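Local structure of 2-keto acid:ferredoxin oxidoreductase subunit alpha (Pyrococcus furiosus, 4WBX) at residues P97-M102 with I118-R123; H150-L155 with P180-T185; E272-N277 with I328-F333. The protein probably catalyses, as part of a heterotetramer, the ferredoxin-dependent oxidative decarboxylation of 2-oxoglutarate to succinyl-CoA. All coordinates share one frame; numbering follows the deposited sequence.

Contact 1 (P97-M102 with I118-R123); sequences PGFSLM and IVDVQR
The F99 ring lies against the D120 side chain, and this stack is the tight part of the contact. D120 CB sits 3.9 Å from the centroid of the F99 ring and only 10° off the normal, a CH-pi contact over the face. The carboxylate continues across that face almost parallel to the ring, its plane turned by 11°, with D120 OD2 3.6 Å from F99 CD2. F99 reaches the strand because its CG stands anti to the backbone N (chi1 -168°). I118 CG2 meets the rim of the same ring, 3.8 Å from F99 CE1, and M102 SD approaches this methyl more loosely at 4.3 Å. Replacing F99 by alanine would probably strip the cover from D120 CB and its carboxylate and open a gap beside I118 CG2. At the partly exposed end, the bent R123 chain brings NH2 to 3.2 Å from P97 CD, a local touch at the guanidinium edge. P97 also packs on E104 of the second subunit. No hydrogen bond crosses between 97-102 and 118-123: the helix rests on strand 116-122 by van der Waals and CH-pi contact, even where the partner is a carboxylate.

Contact 2 (H150-L155 with P180-T185); sequences HSLIVL and PVILLT
I182 faces the neighbouring strand with both its N-H and its C=O, bonding to I153 and L155 on either side of V154. I182 N donates to I153 O at 2.9 Å, a nearly straight bond (172° at the hydrogen). I182 O accepts from L155 N, also at 2.9 Å. L184 N then donates to L155 O at 2.6 Å, completing a ladder in which I153, V154 and L155 pair with V181, I182 and L183. A weaker supplement is the CA-H...O contact from V154 CA to I182 O, 3.2 Å long. The strand axes run in the same direction at 25° to each other.

The remaining interactions are apolar. On one face V154 and I182 lie side by side, pointing the same way, while V154 CG1, anti to its own backbone N (chi1 179°), extends to L184 CB at 3.8 Å. L152 CD1 meets the end of I182 more loosely. On the face of I153, V181, L155 and L183, I153 CB touches V181 CG1 at 4.1 Å, and L183 CD1 swings back toward L155 CB, 4.3 Å away. Helix 160-176 covers V181 and L183 on this face.

The parallel pairing, with that helix as the connection between the two strands, is a beta-alpha-beta crossover. It lies in the central sheet of a domain assigned to the thiamine diphosphate-binding clan.

Contact 3 (E272-N277 with I328-F333); sequences EKIEKN and IWPFDF
The backbones of E275 and P330 come within 5.9 Å, CA to CA, where the C-terminal part of helix 267-275 faces the loop leaving strand 324-329, and the peptide bond between W329 and P330 is cis. Two side chains carry the helix side. The I274 and P330 side chains cross at about a right angle, with I274 CG2 3.5 Å from both P330 CG and P330 CD. This methyl is the branch anti to the backbone N, while CG1 stands beside that N (chi1 -56°). E275 slides past P330 in the opposite direction; the bend at its chi2 (-75°) carries the carboxylate back to the loop, with E275 OE1 3.6 Å from P330 CB.

E275 OE1 also approaches the indole, 3.5 Å from W329 NE1 and equally close to CE2 and CZ2. The planes of carboxylate and ring are 58° apart, and the angle at NE1 is too poor for a hydrogen bond, so E275 meets W329 by packing. W329 in turn meets the ring of W144 and packs on L359 of helix 356-363.

I328 and W329 both face V154, a classic beta bulge. The arrangement is therefore a bulged strand end that turns through a cis-proline toward D332, the N-cap position of helix 333-341, with the end of helix 267-275 packed against the turn.

All three contacts reach one mixed sheet, but from different places. Contact 2 lies deepest, with every touching residue buried, and is the one in which backbone hydrogen bonds join the two segments; contacts 1 and 3 place a helix against a strand or its outgoing loop by side-chain packing and are also mostly buried, but include partly exposed residues: P97 and R123 in contact 1, E275 in contact 3. Contact 2 also stands between the others. On one flank L183 N of contact 2 probably hydrogen-bonds to I118 O of contact 1; on the other, V154 probably pairs with I328 and W329 of contact 3, where the strands become antiparallel. Contacts 1 and 3 do not touch.

Contact 1 (P97-M102 with I118-R123)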
ATOM      1  N   PRO A  97      -6.393   3.488  11.964  1.00 63.35           N
ATOM      2  CA  PRO A  97      -6.445   2.740  10.707  1.00 57.77           C
ATOM      3  C   PRO A  97      -5.046   2.382  10.198  1.00 56.72           C
ATOM      4  O   PRO A  97      -4.921   1.607   9.272  1.00 63.52           O
ATOM      5  CB  PRO A  97      -7.183   3.692   9.756  1.00 61.50           C
ATOM      6  CG  PRO A  97      -7.127   5.027  10.396  1.00 64.19           C
ATOM      7  CD  PRO A  97      -7.019   4.814  11.874  1.00 60.77           C
ATOM      8  N   GLY A  98      -4.008   2.931  10.805  1.00 57.96           N
ATOM      9  CA  GLY A  98      -2.663   2.505  10.504  1.00 51.27           C
ATOM     10  C   GLY A  98      -2.549   1.057  10.891  1.00 48.68           C
ATOM     11  O   GLY A  98      -1.991   0.234  10.155  1.00 48.50           O
ATOM     12  N   PHE A  99      -3.113   0.733  12.043  1.00 51.24           N
ATOM     13  CA  PHE A  99      -2.987  -0.612  12.597  1.00 48.05           C
ATOM     14  C   PHE A  99      -3.644  -1.616  11.685  1.00 47.91           C
ATOM     15  O   PHE A  99      -3.153  -2.730  11.551  1.00 40.60           O
ATOM     16  CB  PHE A  99      -3.613  -0.712  13.977  1.00 43.30           C
ATOM     17  CG  PHE A  99      -3.262  -1.977  14.712  1.00 43.67           C
ATOM     18  CD1 PHE A  99      -1.939  -2.351  14.878  1.00 38.98           C
ATOM     19  CD2 PHE A  99      -4.244  -2.761  15.270  1.00 39.54           C
ATOM     20  CE1 PHE A  99      -1.623  -3.464  15.570  1.00 37.41           C
ATOM     21  CE2 PHE A  99      -3.920  -3.900  15.961  1.00 44.73           C
ATOM     22  CZ  PHE A  99      -2.613  -4.257  16.115  1.00 37.42           C
ATOM     23  N   SER A 100      -4.763  -1.214  11.080  1.00 46.41           N
ATOM     24  CA  SER A 100      -5.405  -2.035  10.067  1.00 48.03           C
ATOM     25  C   SER A 100      -4.439  -2.350   8.919  1.00 46.17           C
ATOM     26  O   SER A 100      -4.317  -3.489   8.528  1.00 44.09           O
ATOM     27  CB  SER A 100      -6.659  -1.345   9.536  1.00 52.86           C
ATOM     28  OG  SER A 100      -7.650  -1.265  10.550  1.00 54.09           O
ATOM     29  N   LEU A 101      -3.746  -1.343   8.397  1.00 45.81           N
ATOM     30  CA  LEU A 101      -2.784  -1.549   7.322  1.00 42.92           C
ATOM     31  C   LEU A 101      -1.703  -2.597   7.628  1.00 45.14           C
ATOM     32  O   LEU A 101      -1.225  -3.276   6.706  1.00 48.53           O
ATOM     33  CB  LEU A 101      -2.121  -0.224   6.975  1.00 47.48           C
ATOM     34  CG  LEU A 101      -3.041   0.749   6.229  1.00 54.39           C
ATOM     35  CD1 LEU A 101      -2.393   2.126   6.039  1.00 52.75           C
ATOM     36  CD2 LEU A 101      -3.481   0.168   4.898  1.00 45.37           C
ATOM     37  N   MET A 102      -1.314  -2.739   8.895  1.00 40.35           N
ATOM     38  CA  MET A 102      -0.220  -3.638   9.238  1.00 40.68           C
ATOM     39  C   MET A 102      -0.659  -5.110   9.374  1.00 44.56           C
ATOM     40  O   MET A 102       0.195  -5.970   9.608  1.00 43.36           O
ATOM     41  CB  MET A 102       0.468  -3.224  10.547  1.00 39.75           C
ATOM     42  CG  MET A 102       0.984  -1.793  10.665  1.00 45.61           C
ATOM     43  SD  MET A 102       1.893  -1.697  12.223  1.00 49.54           S
ATOM     44  CE  MET A 102       2.813  -0.156  12.142  1.00 43.78           C
ATOM     45  N   ILE A 118       4.974  -4.643  18.334  1.00 38.18           N
ATOM     46  CA  ILE A 118       4.137  -3.608  17.751  1.00 41.39           C
ATOM     47  C   ILE A 118       3.384  -2.865  18.848  1.00 48.55           C
ATOM     48  O   ILE A 118       2.797  -3.495  19.733  1.00 50.15           O
ATOM     49  CB  ILE A 118       3.126  -4.207  16.762  1.00 42.16           C
ATOM     50  CG1 ILE A 118       3.867  -4.829  15.592  1.00 40.51           C
ATOM     51  CG2 ILE A 118       2.132  -3.143  16.256  1.00 43.48           C
ATOM     52  CD1 ILE A 118       3.333  -6.134  15.195  1.00 37.27           C
ATOM     53  N   VAL A 119       3.411  -1.533  18.815  1.00 42.06           N
ATOM     54  CA  VAL A 119       2.617  -0.766  19.735  1.00 41.65           C
ATOM     55  C   VAL A 119       1.421  -0.171  19.017  1.00 43.08           C
ATOM     56  O   VAL A 119       1.573   0.626  18.093  1.00 47.57           O
ATOM     57  CB  VAL A 119       3.430   0.357  20.391  1.00 46.20           C
ATOM     58  CG1 VAL A 119       2.536   1.201  21.289  1.00 48.37           C
ATOM     59  CG2 VAL A 119       4.554  -0.220  21.189  1.00 50.23           C
ATOM     60  N   ASP A 120       0.224  -0.554  19.435  1.00 48.90           N
ATOM     61  CA  ASP A 120      -0.984   0.093  18.923  1.00 49.33           C
ATOM     62  C   ASP A 120      -1.482   1.069  19.984  1.00 51.88           C
ATOM     63  O   ASP A 120      -1.971   0.674  21.039  1.00 49.41           O
ATOM     64  CB  ASP A 120      -2.071  -0.932  18.568  1.00 42.86           C
ATOM     65  CG  ASP A 120      -3.380  -0.272  18.130  1.00 45.44           C
ATOM     66  OD1 ASP A 120      -3.342   0.857  17.622  1.00 48.40           O
ATOM     67  OD2 ASP A 120      -4.457  -0.880  18.291  1.00 45.73           O
ATOM     68  N   VAL A 121      -1.328   2.351  19.711  1.00 55.02           N
ATOM     69  CA  VAL A 121      -1.770   3.357  20.644  1.00 54.04           C
ATOM     70  C   VAL A 121      -3.194   3.765  20.308  1.00 56.19           C
ATOM     71  O   VAL A 121      -3.415   4.554  19.389  1.00 58.75           O
ATOM     72  CB  VAL A 121      -0.870   4.582  20.618  1.00 56.66           C
ATOM     73  CG1 VAL A 121      -1.197   5.447  21.808  1.00 63.74           C
ATOM     74  CG2 VAL A 121       0.584   4.171  20.658  1.00 53.89           C
ATOM     75  N   GLN A 122      -4.153   3.234  21.058  1.00 56.46           N
ATOM     76  CA  GLN A 122      -5.573   3.431  20.761  1.00 56.99           C
ATOM     77  C   GLN A 122      -6.039   4.880  20.912  1.00 60.70           C
ATOM     78  O   GLN A 122      -5.463   5.646  21.679  1.00 59.55           O
ATOM     79  CB  GLN A 122      -6.404   2.523  21.653  1.00 53.32           C
ATOM     80  CG  GLN A 122      -6.684   1.187  21.030  1.00 51.21           C
ATOM     81  CD  GLN A 122      -7.096   0.129  22.040  1.00 53.26           C
ATOM     82  OE1 GLN A 122      -8.095  -0.566  21.845  1.00 48.82           O
ATOM     83  NE2 GLN A 122      -6.308  -0.020  23.112  1.00 53.13           N
ATOM     84  N   ARG A 123      -7.101   5.249  20.198  1.00 64.97           N
ATOM     85  CA  ARG A 123      -7.448   6.663  20.064  1.00 65.57           C
ATOM     86  C   ARG A 123      -8.917   6.874  19.678  1.00 69.70           C
ATOM     87  O   ARG A 123      -9.589   5.956  19.214  1.00 67.53           O
ATOM     88  CB  ARG A 123      -6.520   7.315  19.023  1.00 70.80           C
ATOM     89  CG  ARG A 123      -6.843   8.759  18.653  1.00 75.32           C
ATOM     90  CD  ARG A 123      -6.564   9.074  17.177  1.00 79.70           C
ATOM     91  NE  ARG A 123      -6.750   7.917  16.304  1.00 80.81           N
ATOM     92  CZ  ARG A 123      -6.167   7.775  15.120  1.00 75.73           C
ATOM     93  NH1 ARG A 123      -5.350   8.704  14.647  1.00 74.58           N
ATOM     94  NH2 ARG A 123      -6.405   6.696  14.414  1.00 78.20           N
TER

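Contact 2 (H150-L155 with P180-T185)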
ATOM      1  N   HIS A 150      -3.832 -18.440  13.720  1.00 65.38           N
ATOM      2  CA  HIS A 150      -2.608 -17.833  14.198  1.00 68.02           C
ATOM      3  C   HIS A 150      -2.744 -17.705  15.696  1.00 66.31           C
ATOM      4  O   HIS A 150      -3.833 -17.876  16.239  1.00 66.47           O
ATOM      5  CB  HIS A 150      -2.418 -16.453  13.578  1.00 60.63           C
ATOM      6  CG  HIS A 150      -3.522 -15.519  13.949  1.00 63.58           C
ATOM      7  ND1 HIS A 150      -4.686 -15.422  13.218  1.00 65.53           N
ATOM      8  CD2 HIS A 150      -3.690 -14.726  15.031  1.00 63.62           C
ATOM      9  CE1 HIS A 150      -5.503 -14.565  13.805  1.00 59.78           C
ATOM     10  NE2 HIS A 150      -4.925 -14.131  14.908  1.00 65.45           N
ATOM     11  N   SER A 151      -1.645 -17.389  16.357  1.00 68.63           N
ATOM     12  CA  SER A 151      -1.698 -16.986  17.746  1.00 67.83           C
ATOM     13  C   SER A 151      -0.580 -15.980  17.974  1.00 60.55           C
ATOM     14  O   SER A 151       0.558 -16.151  17.507  1.00 63.10           O
ATOM     15  CB  SER A 151      -1.578 -18.190  18.684  1.00 65.81           C
ATOM     16  OG  SER A 151      -2.159 -17.903  19.951  1.00 67.76           O
ATOM     17  N   LEU A 152      -0.922 -14.902  18.646  1.00 55.42           N
ATOM     18  CA  LEU A 152       0.082 -13.937  19.042  1.00 58.87           C
ATOM     19  C   LEU A 152      -0.300 -13.407  20.410  1.00 54.73           C
ATOM     20  O   LEU A 152      -1.402 -13.656  20.904  1.00 53.61           O
ATOM     21  CB  LEU A 152       0.226 -12.796  18.008  1.00 53.25           C
ATOM     22  CG  LEU A 152      -1.017 -12.034  17.514  1.00 52.17           C
ATOM     23  CD1 LEU A 152      -1.610 -11.168  18.598  1.00 52.43           C
ATOM     24  CD2 LEU A 152      -0.700 -11.184  16.301  1.00 40.22           C
ATOM     25  N   ILE A 153       0.610 -12.645  20.991  1.00 55.72           N
ATOM     26  CA  ILE A 153       0.444 -12.131  22.332  1.00 51.52           C
ATOM     27  C   ILE A 153       0.037 -10.661  22.317  1.00 48.12           C
ATOM     28  O   ILE A 153       0.487  -9.882  21.478  1.00 51.57           O
ATOM     29  CB  ILE A 153       1.734 -12.344  23.109  1.00 49.97           C
ATOM     30  CG1 ILE A 153       2.137 -13.822  22.978  1.00 46.87           C
ATOM     31  CG2 ILE A 153       1.561 -11.915  24.553  1.00 51.58           C
ATOM     32  CD1 ILE A 153       3.537 -14.110  23.390  1.00 51.08           C
ATOM     33  N   VAL A 154      -0.851 -10.304  23.230  1.00 49.99           N
ATOM     34  CA  VAL A 154      -1.337  -8.938  23.369  1.00 50.08           C
ATOM     35  C   VAL A 154      -1.349  -8.512  24.848  1.00 54.94           C
ATOM     36  O   VAL A 154      -1.956  -9.173  25.694  1.00 52.76           O
ATOM     37  CB  VAL A 154      -2.745  -8.804  22.795  1.00 47.70           C
ATOM     38  CG1 VAL A 154      -3.278  -7.381  22.965  1.00 43.27           C
ATOM     39  CG2 VAL A 154      -2.752  -9.243  21.354  1.00 47.71           C
ATOM     40  N   LEU A 155      -0.671  -7.408  25.148  1.00 54.17           N
ATOM     41  CA  LEU A 155      -0.521  -6.924  26.515  1.00 49.73           C
ATOM     42  C   LEU A 155      -1.126  -5.553  26.646  1.00 53.04           C
ATOM     43  O   LEU A 155      -1.094  -4.751  25.705  1.00 50.14           O
ATOM     44  CB  LEU A 155       0.947  -6.884  26.915  1.00 48.60           C
ATOM     45  CG  LEU A 155       1.641  -8.231  26.681  1.00 51.06           C
ATOM     46  CD1 LEU A 155       3.090  -8.214  27.125  1.00 50.51           C
ATOM     47  CD2 LEU A 155       0.905  -9.369  27.353  1.00 50.78           C
ATOM     48  N   PRO A 180       5.379 -12.250  17.038  1.00 50.80           N
ATOM     49  CA  PRO A 180       5.177 -10.811  17.228  1.00 49.32           C
ATOM     50  C   PRO A 180       4.518 -10.575  18.562  1.00 50.78           C
ATOM     51  O   PRO A 180       3.781 -11.454  19.000  1.00 53.79           O
ATOM     52  CB  PRO A 180       4.229 -10.417  16.092  1.00 50.02           C
ATOM     53  CG  PRO A 180       4.313 -11.508  15.114  1.00 50.54           C
ATOM     54  CD  PRO A 180       4.635 -12.758  15.876  1.00 53.97           C
ATOM     55  N   VAL A 181       4.770  -9.443  19.212  1.00 51.51           N
ATOM     56  CA  VAL A 181       3.983  -9.119  20.390  1.00 45.96           C
ATOM     57  C   VAL A 181       3.334  -7.778  20.212  1.00 42.08           C
ATOM     58  O   VAL A 181       3.975  -6.837  19.786  1.00 43.99           O
ATOM     59  CB  VAL A 181       4.823  -9.111  21.667  1.00 49.03           C
ATOM     60  CG1 VAL A 181       3.919  -8.843  22.863  1.00 44.44           C
ATOM     61  CG2 VAL A 181       5.533 -10.458  21.830  1.00 48.15           C
ATOM     62  N   ILE A 182       2.053  -7.690  20.534  1.00 43.82           N
ATOM     63  CA  ILE A 182       1.375  -6.407  20.485  1.00 43.58           C
ATOM     64  C   ILE A 182       1.175  -5.780  21.861  1.00 46.76           C
ATOM     65  O   ILE A 182       0.535  -6.362  22.742  1.00 42.68           O
ATOM     66  CB  ILE A 182       0.029  -6.542  19.827  1.00 41.27           C
ATOM     67  CG1 ILE A 182       0.228  -7.116  18.427  1.00 41.02           C
ATOM     68  CG2 ILE A 182      -0.683  -5.176  19.803  1.00 34.03           C
ATOM     69  CD1 ILE A 182      -1.032  -7.034  17.583  1.00 45.37           C
ATOM     70  N   LEU A 183       1.720  -4.584  22.037  1.00 47.37           N
ATOM     71  CA  LEU A 183       1.498  -3.824  23.252  1.00 43.08           C
ATOM     72  C   LEU A 183       0.324  -2.934  22.983  1.00 44.00           C
ATOM     73  O   LEU A 183       0.444  -1.941  22.277  1.00 47.71           O
ATOM     74  CB  LEU A 183       2.721  -3.005  23.619  1.00 45.20           C
ATOM     75  CG  LEU A 183       2.610  -2.121  24.852  1.00 48.06           C
ATOM     76  CD1 LEU A 183       2.459  -2.983  26.073  1.00 51.88           C
ATOM     77  CD2 LEU A 183       3.842  -1.254  24.956  1.00 50.50           C
ATOM     78  N   LEU A 184      -0.830  -3.296  23.510  1.00 42.80           N
ATOM     79  CA  LEU A 184      -2.036  -2.563  23.170  1.00 45.77           C
ATOM     80  C   LEU A 184      -2.350  -1.466  24.220  1.00 56.64           C
ATOM     81  O   LEU A 184      -2.802  -1.749  25.338  1.00 56.86           O
ATOM     82  CB  LEU A 184      -3.194  -3.551  23.028  1.00 42.15           C
ATOM     83  CG  LEU A 184      -4.513  -2.892  22.669  1.00 48.56           C
ATOM     84  CD1 LEU A 184      -4.387  -2.148  21.343  1.00 45.24           C
ATOM     85  CD2 LEU A 184      -5.614  -3.934  22.635  1.00 50.41           C
ATOM     86  N   THR A 185      -2.105  -0.212  23.870  1.00 54.81           N
ATOM     87  CA  THR A 185      -2.289   0.854  24.834  1.00 56.49           C
ATOM     88  C   THR A 185      -3.228   1.945  24.299  1.00 59.12           C
ATOM     89  O   THR A 185      -3.894   1.750  23.275  1.00 58.89           O
ATOM     90  CB  THR A 185      -0.929   1.469  25.245  1.00 59.22           C
ATOM     91  OG1 THR A 185      -1.089   2.231  26.451  1.00 60.42           O
ATOM     92  CG2 THR A 185      -0.376   2.365  24.145  1.00 58.56           C
TER

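Contact 3 (E272-N277 with I328-F333)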
ATOM      1  N   GLU A 272      -0.166 -23.597  19.100  1.00 70.92           N
ATOM      2  CA  GLU A 272      -0.018 -24.289  20.370  1.00 70.45           C
ATOM      3  C   GLU A 272       1.122 -23.704  21.174  1.00 64.14           C
ATOM      4  O   GLU A 272       1.105 -23.757  22.392  1.00 63.62           O
ATOM      5  CB  GLU A 272       0.194 -25.784  20.145  1.00 72.51           C
ATOM      6  CG  GLU A 272      -1.084 -26.497  19.770  1.00 71.92           C
ATOM      7  CD  GLU A 272      -0.892 -27.975  19.543  1.00 77.66           C
ATOM      8  OE1 GLU A 272       0.264 -28.431  19.386  1.00 80.65           O
ATOM      9  OE2 GLU A 272      -1.915 -28.685  19.527  1.00 83.02           O
ATOM     10  N   LYS A 273       2.109 -23.161  20.468  1.00 70.39           N
ATOM     11  CA  LYS A 273       3.235 -22.439  21.059  1.00 63.65           C
ATOM     12  C   LYS A 273       2.721 -21.447  22.097  1.00 68.29           C
ATOM     13  O   LYS A 273       3.173 -21.400  23.248  1.00 63.47           O
ATOM     14  CB  LYS A 273       4.003 -21.719  19.955  1.00 60.08           C
ATOM     15  CG  LYS A 273       5.364 -21.219  20.320  1.00 61.23           C
ATOM     16  CD  LYS A 273       6.120 -20.768  19.069  1.00 56.98           C
ATOM     17  CE  LYS A 273       5.324 -19.725  18.269  1.00 57.68           C
ATOM     18  NZ  LYS A 273       6.147 -18.966  17.262  1.00 51.84           N
ATOM     19  N   ILE A 274       1.723 -20.686  21.675  1.00 66.42           N
ATOM     20  CA  ILE A 274       1.139 -19.664  22.498  1.00 62.80           C
ATOM     21  C   ILE A 274       0.057 -20.258  23.382  1.00 63.67           C
ATOM     22  O   ILE A 274       0.152 -20.175  24.613  1.00 66.20           O
ATOM     23  CB  ILE A 274       0.546 -18.511  21.640  1.00 62.45           C
ATOM     24  CG1 ILE A 274       1.610 -17.923  20.714  1.00 55.56           C
ATOM     25  CG2 ILE A 274      -0.024 -17.437  22.523  1.00 55.32           C
ATOM     26  CD1 ILE A 274       2.936 -17.702  21.399  1.00 56.85           C
ATOM     27  N   GLU A 275      -0.966 -20.856  22.771  1.00 68.07           N
ATOM     28  CA  GLU A 275      -2.182 -21.231  23.514  1.00 68.54           C
ATOM     29  C   GLU A 275      -1.980 -22.318  24.562  1.00 68.31           C
ATOM     30  O   GLU A 275      -2.753 -22.407  25.517  1.00 72.43           O
ATOM     31  CB  GLU A 275      -3.282 -21.662  22.553  1.00 65.94           C
ATOM     32  CG  GLU A 275      -4.020 -20.487  21.938  1.00 70.09           C
ATOM     33  CD  GLU A 275      -4.986 -19.835  22.920  1.00 75.14           C
ATOM     34  OE1 GLU A 275      -5.269 -18.619  22.795  1.00 65.59           O
ATOM     35  OE2 GLU A 275      -5.478 -20.559  23.809  1.00 81.68           O
ATOM     36  N   LYS A 276      -0.941 -23.128  24.407  1.00 63.50           N
ATOM     37  CA  LYS A 276      -0.665 -24.157  25.400  1.00 69.52           C
ATOM     38  C   LYS A 276       0.139 -23.570  26.571  1.00 69.63           C
ATOM     39  O   LYS A 276       0.284 -24.201  27.619  1.00 75.42           O
ATOM     40  CB  LYS A 276       0.047 -25.360  24.739  1.00 77.39           C
ATOM     41  CG  LYS A 276       1.204 -26.008  25.501  1.00 76.58           C
ATOM     42  CD  LYS A 276       1.520 -27.402  24.957  1.00 84.90           C
ATOM     43  CE  LYS A 276       0.436 -28.410  25.331  1.00 87.77           C
ATOM     44  NZ  LYS A 276       0.315 -28.601  26.819  1.00 84.32           N
ATOM     45  N   ASN A 277       0.608 -22.332  26.431  1.00 69.94           N
ATOM     46  CA  ASN A 277       1.398 -21.713  27.498  1.00 65.20           C
ATOM     47  C   ASN A 277       0.787 -20.459  28.124  1.00 67.18           C
ATOM     48  O   ASN A 277       1.506 -19.545  28.533  1.00 69.00           O
ATOM     49  CB  ASN A 277       2.799 -21.402  26.981  1.00 63.93           C
ATOM     50  CG  ASN A 277       3.598 -22.659  26.714  1.00 65.77           C
ATOM     51  OD1 ASN A 277       3.092 -23.759  26.897  1.00 76.15           O
ATOM     52  ND2 ASN A 277       4.839 -22.508  26.285  1.00 62.97           N
ATOM     53  N   ILE A 328      -4.080  -9.668  27.297  1.00 57.55           N
ATOM     54  CA  ILE A 328      -5.334  -9.769  26.549  1.00 54.39           C
ATOM     55  C   ILE A 328      -5.426 -11.084  25.769  1.00 57.49           C
ATOM     56  O   ILE A 328      -6.500 -11.710  25.709  1.00 57.95           O
ATOM     57  CB  ILE A 328      -5.493  -8.605  25.564  1.00 55.20           C
ATOM     58  CG1 ILE A 328      -5.636  -7.269  26.311  1.00 53.48           C
ATOM     59  CG2 ILE A 328      -6.667  -8.866  24.606  1.00 50.01           C
ATOM     60  CD1 ILE A 328      -6.990  -7.042  26.966  1.00 51.35           C
ATOM     61  N   TRP A 329      -4.305 -11.509  25.185  1.00 52.62           N
ATOM     62  CA  TRP A 329      -4.259 -12.757  24.431  1.00 51.75           C
ATOM     63  C   TRP A 329      -2.856 -13.343  24.507  1.00 48.17           C
ATOM     64  O   TRP A 329      -1.881 -12.607  24.450  1.00 47.12           O
ATOM     65  CB  TRP A 329      -4.667 -12.515  22.977  1.00 53.78           C
ATOM     66  CG  TRP A 329      -5.039 -13.753  22.266  1.00 58.83           C
ATOM     67  CD1 TRP A 329      -4.213 -14.569  21.540  1.00 56.71           C
ATOM     68  CD2 TRP A 329      -6.349 -14.341  22.200  1.00 61.21           C
ATOM     69  NE1 TRP A 329      -4.934 -15.636  21.037  1.00 57.39           N
ATOM     70  CE2 TRP A 329      -6.243 -15.513  21.423  1.00 52.14           C
ATOM     71  CE3 TRP A 329      -7.601 -13.987  22.725  1.00 60.76           C
ATOM     72  CZ2 TRP A 329      -7.337 -16.339  21.169  1.00 59.40           C
ATOM     73  CZ3 TRP A 329      -8.689 -14.811  22.465  1.00 58.98           C
ATOM     74  CH2 TRP A 329      -8.547 -15.974  21.695  1.00 57.54           C
ATOM     75  N   PRO A 330      -2.731 -14.661  24.662  1.00 50.08           N
ATOM     76  CA  PRO A 330      -3.719 -15.731  24.832  1.00 58.55           C
ATOM     77  C   PRO A 330      -4.552 -15.506  26.074  1.00 60.00           C
ATOM     78  O   PRO A 330      -4.008 -14.967  27.022  1.00 58.83           O
ATOM     79  CB  PRO A 330      -2.854 -16.983  24.974  1.00 60.92           C
ATOM     80  CG  PRO A 330      -1.570 -16.490  25.490  1.00 57.62           C
ATOM     81  CD  PRO A 330      -1.362 -15.168  24.828  1.00 54.18           C
ATOM     82  N   PHE A 331      -5.829 -15.881  26.062  1.00 60.61           N
ATOM     83  CA  PHE A 331      -6.740 -15.479  27.130  1.00 60.34           C
ATOM     84  C   PHE A 331      -7.151 -16.620  28.043  1.00 68.47           C
ATOM     85  O   PHE A 331      -7.610 -17.649  27.567  1.00 70.83           O
ATOM     86  CB  PHE A 331      -7.995 -14.855  26.548  1.00 58.69           C
ATOM     87  CG  PHE A 331      -8.817 -14.134  27.566  1.00 66.32           C
ATOM     88  CD1 PHE A 331      -8.444 -12.857  27.999  1.00 65.09           C
ATOM     89  CD2 PHE A 331      -9.941 -14.721  28.107  1.00 65.87           C
ATOM     90  CE1 PHE A 331      -9.190 -12.177  28.950  1.00 62.72           C
ATOM     91  CE2 PHE A 331     -10.693 -14.052  29.061  1.00 68.31           C
ATOM     92  CZ  PHE A 331     -10.314 -12.772  29.482  1.00 67.39           C
ATOM     93  N   ASP A 332      -7.004 -16.442  29.355  1.00 74.63           N
ATOM     94  CA  ASP A 332      -7.376 -17.491  30.316  1.00 75.08           C
ATOM     95  C   ASP A 332      -8.879 -17.543  30.571  1.00 74.30           C
ATOM     96  O   ASP A 332      -9.403 -16.834  31.434  1.00 72.99           O
ATOM     97  CB  ASP A 332      -6.653 -17.300  31.644  1.00 74.24           C
ATOM     98  CG  ASP A 332      -6.655 -18.560  32.479  1.00 79.79           C
ATOM     99  OD1 ASP A 332      -6.919 -19.643  31.910  1.00 74.57           O
ATOM    100  OD2 ASP A 332      -6.379 -18.465  33.695  1.00 84.48           O
ATOM    101  N   PHE A 333      -9.565 -18.392  29.815  1.00 74.15           N
ATOM    102  CA  PHE A 333     -11.019 -18.450  29.876  1.00 80.34           C
ATOM    103  C   PHE A 333     -11.488 -19.074  31.201  1.00 81.95           C
ATOM    104  O   PHE A 333     -12.409 -18.558  31.849  1.00 81.92           O
ATOM    105  CB  PHE A 333     -11.572 -19.220  28.663  1.00 75.77           C
ATOM    106  CG  PHE A 333     -11.603 -18.406  27.379  1.00 71.39           C
ATOM    107  CD1 PHE A 333     -12.672 -17.551  27.103  1.00 71.89           C
ATOM    108  CD2 PHE A 333     -10.570 -18.496  26.447  1.00 70.21           C
ATOM    109  CE1 PHE A 333     -12.713 -16.802  25.922  1.00 64.03           C
ATOM    110  CE2 PHE A 333     -10.603 -17.745  25.265  1.00 65.41           C
ATOM    111  CZ  PHE A 333     -11.679 -16.898  25.007  1.00 59.92           C
TER